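Local coordinates for protein prephenate dehydratase (Arthrobacter aurescens, PDB 3MWB) that probably catalyses the decarboxylating dehydration of prephenate to 3-phenylpyruvate in phenylalanine biosynthesis, and binds L-phenylalanine, at residues Ala116-Trp121 with Ala171-Asp176; Gln222-Val228 with Arg259-Ala263. One frame throughout, in Å; residues are numbered along the deposited sequence.

Contact 1 (Ala116-Trp121 with Ala171-Asp176); sequences AQCRLW and AEDIGD
D176 points its carboxylate at the first turn of helix 119-125, where L120 N donates to D176 OD1 at 2.9 Å with an N-H...O angle of 157°. The amide arrives on the syn side of OD1, somewhat out of the carboxylate plane. R119 N turns toward the other oxygen, D176 OD2, but at 3.3 Å and a poor angle the bond is weak. C118 is the N-cap residue, so the acid sits at the amide-rich start of the helix, which would tend to stabilise its negative charge. A bond from D176 N to Q117 O is also modelled, though Q117 O is crowded against the acid and its position is doubtful. Two polar ends have partners outside the pair: R119 NH2 bridges to D123, and Q117 NE2 donates to H113 O.

The apolar half belongs to W121 and I174. With CG anti to the backbone N (chi1 -166°), the indole lies across I174, whose CG2 stands 3.5 Å from the centroid of the five-membered ring, only 4° off its normal, a clear CH-pi contact. A171 CB comes obliquely to the benzo end, 3.3 Å from W121 CZ2. The other branch of I174 goes elsewhere, CG1 resting 4.0 Å from C118 SG. Without the indole, as with an alanine here, I174 CG2 would probably lose its aromatic partner and a gap would open beside A171 CB.

Both segments gather round the start of strand 93-96: W121, A171 and I174 all pack on L94, while backbone bonds join A171 to L94 and I174 to F92. The helix start is thus fastened to the loop leaving edge strand 168-171, and R119 packs against T42 of the second subunit.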
loop_
_atom_site.group_PDB
_atom_site.type_symbol
_atom_site.label_atom_id
_atom_site.label_comp_id
_atom_site.label_asym_id
_atom_site.label_seq_id
_atom_site.Cartn_x
_atom_site.Cartn_y
_atom_site.Cartn_z
ATOM N N ALA A 116 -13.252 -21.452 33.672
ATOM C CA ALA A 116 -11.905 -20.951 33.388
ATOM C C ALA A 116 -11.654 -19.542 33.934
ATOM O O ALA A 116 -10.508 -19.134 34.115
ATOM C CB ALA A 116 -11.645 -20.987 31.875
ATOM N N GLN A 117 -12.732 -18.800 34.177
ATOM C CA GLN A 117 -12.628 -17.433 34.690
ATOM C C GLN A 117 -12.856 -17.316 36.186
ATOM O O GLN A 117 -12.827 -16.211 36.701
ATOM C CB GLN A 117 -13.677 -16.543 34.046
ATOM C CG GLN A 117 -13.511 -16.284 32.589
ATOM C CD GLN A 117 -14.564 -15.329 32.129
ATOM O OE1 GLN A 117 -14.586 -14.168 32.545
ATOM N NE2 GLN A 117 -15.467 -15.810 31.290
ATOM N N CYS A 118 -13.150 -18.424 36.859
ATOM C CA CYS A 118 -13.402 -18.406 38.298
ATOM C C CYS A 118 -12.350 -19.173 39.084
ATOM O O CYS A 118 -12.534 -19.452 40.267
ATOM C CB CYS A 118 -14.798 -18.952 38.609
ATOM S SG CYS A 118 -16.106 -17.861 38.034
ATOM N N ARG A 119 -11.240 -19.478 38.420
ATOM C CA ARG A 119 -10.141 -20.233 39.011
ATOM C C ARG A 119 -9.619 -19.705 40.336
ATOM O O ARG A 119 -9.394 -20.490 41.257
ATOM C CB ARG A 119 -8.983 -20.373 38.008
ATOM C CG ARG A 119 -9.347 -21.221 36.780
ATOM C CD ARG A 119 -10.026 -22.535 37.203
ATOM N NE ARG A 119 -9.190 -23.260 38.151
ATOM C CZ ARG A 119 -8.134 -24.002 37.815
ATOM N NH1 ARG A 119 -7.796 -24.157 36.535
ATOM N NH2 ARG A 119 -7.422 -24.605 38.762
ATOM N N LEU A 120 -9.423 -18.391 40.432
ATOM C CA LEU A 120 -8.744 -17.798 41.593
ATOM C C LEU A 120 -9.513 -18.063 42.880
ATOM O O LEU A 120 -8.968 -18.609 43.844
ATOM C CB LEU A 120 -8.532 -16.292 41.411
ATOM C CG LEU A 120 -7.483 -15.845 40.397
ATOM C CD1 LEU A 120 -7.627 -14.345 40.105
ATOM C CD2 LEU A 120 -6.071 -16.195 40.865
ATOM N N TRP A 121 -10.783 -17.675 42.871
ATOM C CA TRP A 121 -11.681 -17.888 43.990
ATOM C C TRP A 121 -11.860 -19.377 44.303
ATOM O O TRP A 121 -11.730 -19.789 45.454
ATOM C CB TRP A 121 -13.029 -17.240 43.683
ATOM C CG TRP A 121 -13.896 -17.119 44.873
ATOM C CD1 TRP A 121 -14.019 -16.033 45.690
ATOM C CD2 TRP A 121 -14.758 -18.126 45.406
ATOM N NE1 TRP A 121 -14.918 -16.299 46.691
ATOM C CE2 TRP A 121 -15.382 -17.578 46.543
ATOM C CE3 TRP A 121 -15.067 -19.438 45.030
ATOM C CZ2 TRP A 121 -16.298 -18.296 47.309
ATOM C CZ3 TRP A 121 -15.976 -20.150 45.795
ATOM C CH2 TRP A 121 -16.577 -19.576 46.921
ATOM N N ALA A 171 -21.806 -17.674 47.175
ATOM C CA ALA A 171 -20.734 -16.695 47.009
ATOM C C ALA A 171 -21.053 -15.724 45.873
ATOM O O ALA A 171 -21.532 -16.148 44.810
ATOM C CB ALA A 171 -19.423 -17.397 46.737
ATOM N N GLU A 172 -20.775 -14.437 46.110
ATOM C CA GLU A 172 -21.027 -13.353 45.144
ATOM C C GLU A 172 -19.756 -12.879 44.437
ATOM O O GLU A 172 -18.690 -12.794 45.064
ATOM C CB GLU A 172 -21.653 -12.153 45.857
ATOM C CG GLU A 172 -23.155 -12.212 45.995
ATOM C CD GLU A 172 -23.732 -10.997 46.736
ATOM O OE1 GLU A 172 -23.137 -10.506 47.737
ATOM O OE2 GLU A 172 -24.794 -10.525 46.302
ATOM N N ASP A 173 -19.876 -12.583 43.139
ATOM C CA ASP A 173 -18.815 -11.904 42.370
ATOM C C ASP A 173 -17.476 -12.658 42.451
ATOM O O ASP A 173 -16.501 -12.163 42.985
ATOM C CB ASP A 173 -18.676 -10.437 42.838
ATOM C CG ASP A 173 -17.976 -9.522 41.805
ATOM O OD1 ASP A 173 -18.005 -9.811 40.593
ATOM O OD2 ASP A 173 -17.407 -8.477 42.219
ATOM N N ILE A 174 -17.435 -13.857 41.885
ATOM C CA ILE A 174 -16.281 -14.734 42.076
ATOM C C ILE A 174 -15.351 -14.852 40.858
ATOM O O ILE A 174 -14.450 -15.701 40.837
ATOM C CB ILE A 174 -16.732 -16.134 42.552
ATOM C CG1 ILE A 174 -17.739 -16.759 41.566
ATOM C CG2 ILE A 174 -17.346 -16.027 43.926
ATOM C CD1 ILE A 174 -17.957 -18.271 41.775
ATOM N N GLY A 175 -15.561 -13.999 39.856
ATOM C CA GLY A 175 -14.746 -14.008 38.637
ATOM C C GLY A 175 -13.352 -13.407 38.788
ATOM O O GLY A 175 -13.124 -12.535 39.636
ATOM N N ASP A 176 -12.438 -13.882 37.942
ATOM C CA ASP A 176 -11.020 -13.503 37.903
ATOM C C ASP A 176 -10.776 -12.101 37.305
ATOM O O ASP A 176 -9.759 -11.453 37.601
ATOM C CB ASP A 176 -10.221 -14.520 37.034
ATOM C CG ASP A 176 -10.151 -15.946 37.644
ATOM O OD1 ASP A 176 -10.380 -16.143 38.860
ATOM O OD2 ASP A 176 -9.844 -16.894 36.882
#

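Contact 2 (Gln222-Val228 with Arg259-Ala263); sequences QFASRGV and RVADA
Q222 pairs with A263 at a CA-CA distance of 5.0 Å and R226 with R259 further along, so 222-228 and 259-263 run in roughly opposite directions. Helix 215-224 ends in a Schellman motif: V228 N reaches back to F223 O, G227 N to A224 O, and G227 takes the positive phi that the turn needs.

R226 carries the polar part. Its chain is extended from CG to NE, which brings NE into a nearly straight salt bridge (165°) with D262 OD2, met on the anti side of the carboxylate. The 2.5 Å between R226 NE and D262 OD2 is unusually short, and its exact length is uncertain. NE and, weakly, NH2 both meet OD2, with the two planes 62° apart. R226 NH1 reaches back to the last turn of helix 215-224, taking Q222 O at 3.0 Å, on a lone pair and in the guanidinium plane, and Q222 OE1 at 2.9 Å, from above the amide plane.

Beside this network, A263 CB fits between helix backbone and ring, 3.4 Å from Q222 O and 3.9 Å from F223 CD1. R259 lays its aliphatic stem along the turn: CB is 3.4 Å from R226 O, and CG lies against V228 CG2 at 3.8 Å. F223 and V228, from the helix and the turn after it, touch A251 of strand 245-252; the two helices cover one face of the sheet, as in ACT domains.

With NE and NH1 both engaged, the buried guanidinium is held against rotation, and its charge is probably balanced mainly by D262. That acid also has a long, weak ion pair with R269 of the third subunit, and R226 packs on R226 of that same subunit, so the bridge borders a subunit interface.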
loop_
_atom_site.group_PDB
_atom_site.type_symbol
_atom_site.label_atom_id
_atom_site.label_comp_id
_atom_site.label_asym_id
_atom_site.label_seq_id
_atom_site.Cartn_x
_atom_site.Cartn_y
_atom_site.Cartn_z
ATOM N N GLN A 222 -9.600 0.068 1.561
ATOM C CA GLN A 222 -10.845 0.796 1.303
ATOM C C GLN A 222 -11.241 1.644 2.519
ATOM O O GLN A 222 -11.654 2.787 2.354
ATOM C CB GLN A 222 -11.980 -0.138 0.895
ATOM C CG GLN A 222 -11.716 -0.952 -0.365
ATOM C CD GLN A 222 -11.245 -0.106 -1.536
ATOM O OE1 GLN A 222 -11.859 0.898 -1.888
ATOM N NE2 GLN A 222 -10.140 -0.523 -2.150
ATOM N N PHE A 223 -11.068 1.095 3.725
ATOM C CA PHE A 223 -11.279 1.828 4.976
ATOM C C PHE A 223 -10.112 2.771 5.313
ATOM O O PHE A 223 -10.327 3.950 5.577
ATOM C CB PHE A 223 -11.548 0.858 6.132
ATOM C CG PHE A 223 -12.848 0.086 6.000
ATOM C CD1 PHE A 223 -14.067 0.737 6.091
ATOM C CD2 PHE A 223 -12.840 -1.286 5.800
ATOM C CE1 PHE A 223 -15.274 0.035 5.962
ATOM C CE2 PHE A 223 -14.026 -1.993 5.669
ATOM C CZ PHE A 223 -15.246 -1.341 5.767
ATOM N N ALA A 224 -8.880 2.258 5.287
ATOM C CA ALA A 224 -7.729 3.040 5.736
ATOM C C ALA A 224 -7.475 4.284 4.879
ATOM O O ALA A 224 -7.206 5.354 5.423
ATOM C CB ALA A 224 -6.464 2.160 5.836
ATOM N N SER A 225 -7.577 4.150 3.551
ATOM C CA SER A 225 -7.353 5.285 2.632
ATOM C C SER A 225 -8.416 6.398 2.738
ATOM O O SER A 225 -8.206 7.482 2.203
ATOM C CB SER A 225 -7.249 4.798 1.176
ATOM O OG SER A 225 -8.518 4.448 0.670
ATOM N N ARG A 226 -9.545 6.113 3.412
ATOM C CA ARG A 226 -10.618 7.075 3.607
ATOM C C ARG A 226 -10.791 7.470 5.085
ATOM O O ARG A 226 -11.829 7.987 5.494
ATOM C CB ARG A 226 -11.915 6.520 3.016
ATOM C CG ARG A 226 -11.881 6.412 1.461
ATOM C CD ARG A 226 -13.072 5.641 0.978
ATOM N NE ARG A 226 -13.095 5.502 -0.470
ATOM C CZ ARG A 226 -12.603 4.477 -1.162
ATOM N NH1 ARG A 226 -12.024 3.459 -0.541
ATOM N NH2 ARG A 226 -12.715 4.466 -2.495
ATOM N N GLY A 227 -9.772 7.189 5.885
ATOM C CA GLY A 227 -9.747 7.581 7.293
ATOM C C GLY A 227 -10.709 6.821 8.190
ATOM O O GLY A 227 -11.095 7.335 9.242
ATOM N N VAL A 228 -11.105 5.611 7.782
ATOM C CA VAL A 228 -12.049 4.826 8.555
ATOM C C VAL A 228 -11.329 3.816 9.434
ATOM O O VAL A 228 -10.721 2.857 8.928
ATOM C CB VAL A 228 -13.088 4.085 7.684
ATOM C CG1 VAL A 228 -13.995 3.291 8.589
ATOM C CG2 VAL A 228 -13.916 5.072 6.848
ATOM N N ARG A 259 -17.305 9.192 3.876
ATOM C CA ARG A 259 -16.113 8.341 3.804
ATOM C C ARG A 259 -16.490 6.860 3.907
ATOM O O ARG A 259 -15.805 6.012 3.375
ATOM C CB ARG A 259 -15.072 8.704 4.888
ATOM C CG ARG A 259 -15.586 8.483 6.307
ATOM C CD ARG A 259 -14.682 9.132 7.383
ATOM N NE ARG A 259 -15.195 8.806 8.723
ATOM C CZ ARG A 259 -16.233 9.403 9.313
ATOM N NH1 ARG A 259 -16.880 10.398 8.714
ATOM N NH2 ARG A 259 -16.623 9.020 10.535
ATOM N N VAL A 260 -17.604 6.573 4.576
ATOM C CA VAL A 260 -18.026 5.202 4.789
ATOM C C VAL A 260 -18.756 4.688 3.559
ATOM O O VAL A 260 -18.484 3.582 3.114
ATOM C CB VAL A 260 -18.891 5.045 6.066
ATOM C CG1 VAL A 260 -19.367 3.584 6.224
ATOM C CG2 VAL A 260 -18.107 5.508 7.335
ATOM N N ALA A 261 -19.701 5.476 3.038
ATOM C CA ALA A 261 -20.370 5.145 1.792
ATOM C C ALA A 261 -19.337 4.929 0.704
ATOM O O ALA A 261 -19.459 3.988 -0.087
ATOM C CB ALA A 261 -21.381 6.243 1.368
ATOM N N ASP A 262 -18.345 5.808 0.646
ATOM C CA ASP A 262 -17.296 5.673 -0.352
ATOM C C ASP A 262 -16.515 4.366 -0.184
ATOM O O ASP A 262 -16.305 3.646 -1.160
ATOM C CB ASP A 262 -16.361 6.882 -0.343
ATOM C CG ASP A 262 -15.740 7.138 -1.699
ATOM O OD1 ASP A 262 -16.514 7.365 -2.665
ATOM O OD2 ASP A 262 -14.483 7.125 -1.795
ATOM N N ALA A 263 -16.121 4.051 1.051
ATOM C CA ALA A 263 -15.457 2.777 1.371
ATOM C C ALA A 263 -16.310 1.574 1.000
ATOM O O ALA A 263 -15.799 0.634 0.420
ATOM C CB ALA A 263 -15.062 2.714 2.855
#

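Followed from the N terminus, the chain first closes a loop at contact 1, where 171-176 returns to 116-121 after 49 residues; that loop carries strands 130-133 and 153-156 and the magnesium-site residues A161, Q164 and L167. Strands 181-188 and 200-207 follow before contact 2 opens. Contact 2 closes a loop of 30 residues holding strands 230-237 and 245-252, with part of the phenylalanine pocket on it. The two loops lie in series, neither nested nor crossed. The contact centres are 42 Å apart, on opposite sides of the chain's centre: contact 1 joins the start of helix 119-125 to the loop after strand 168-171 within the dehydratase part; contact 2 joins the two ACT-domain helices.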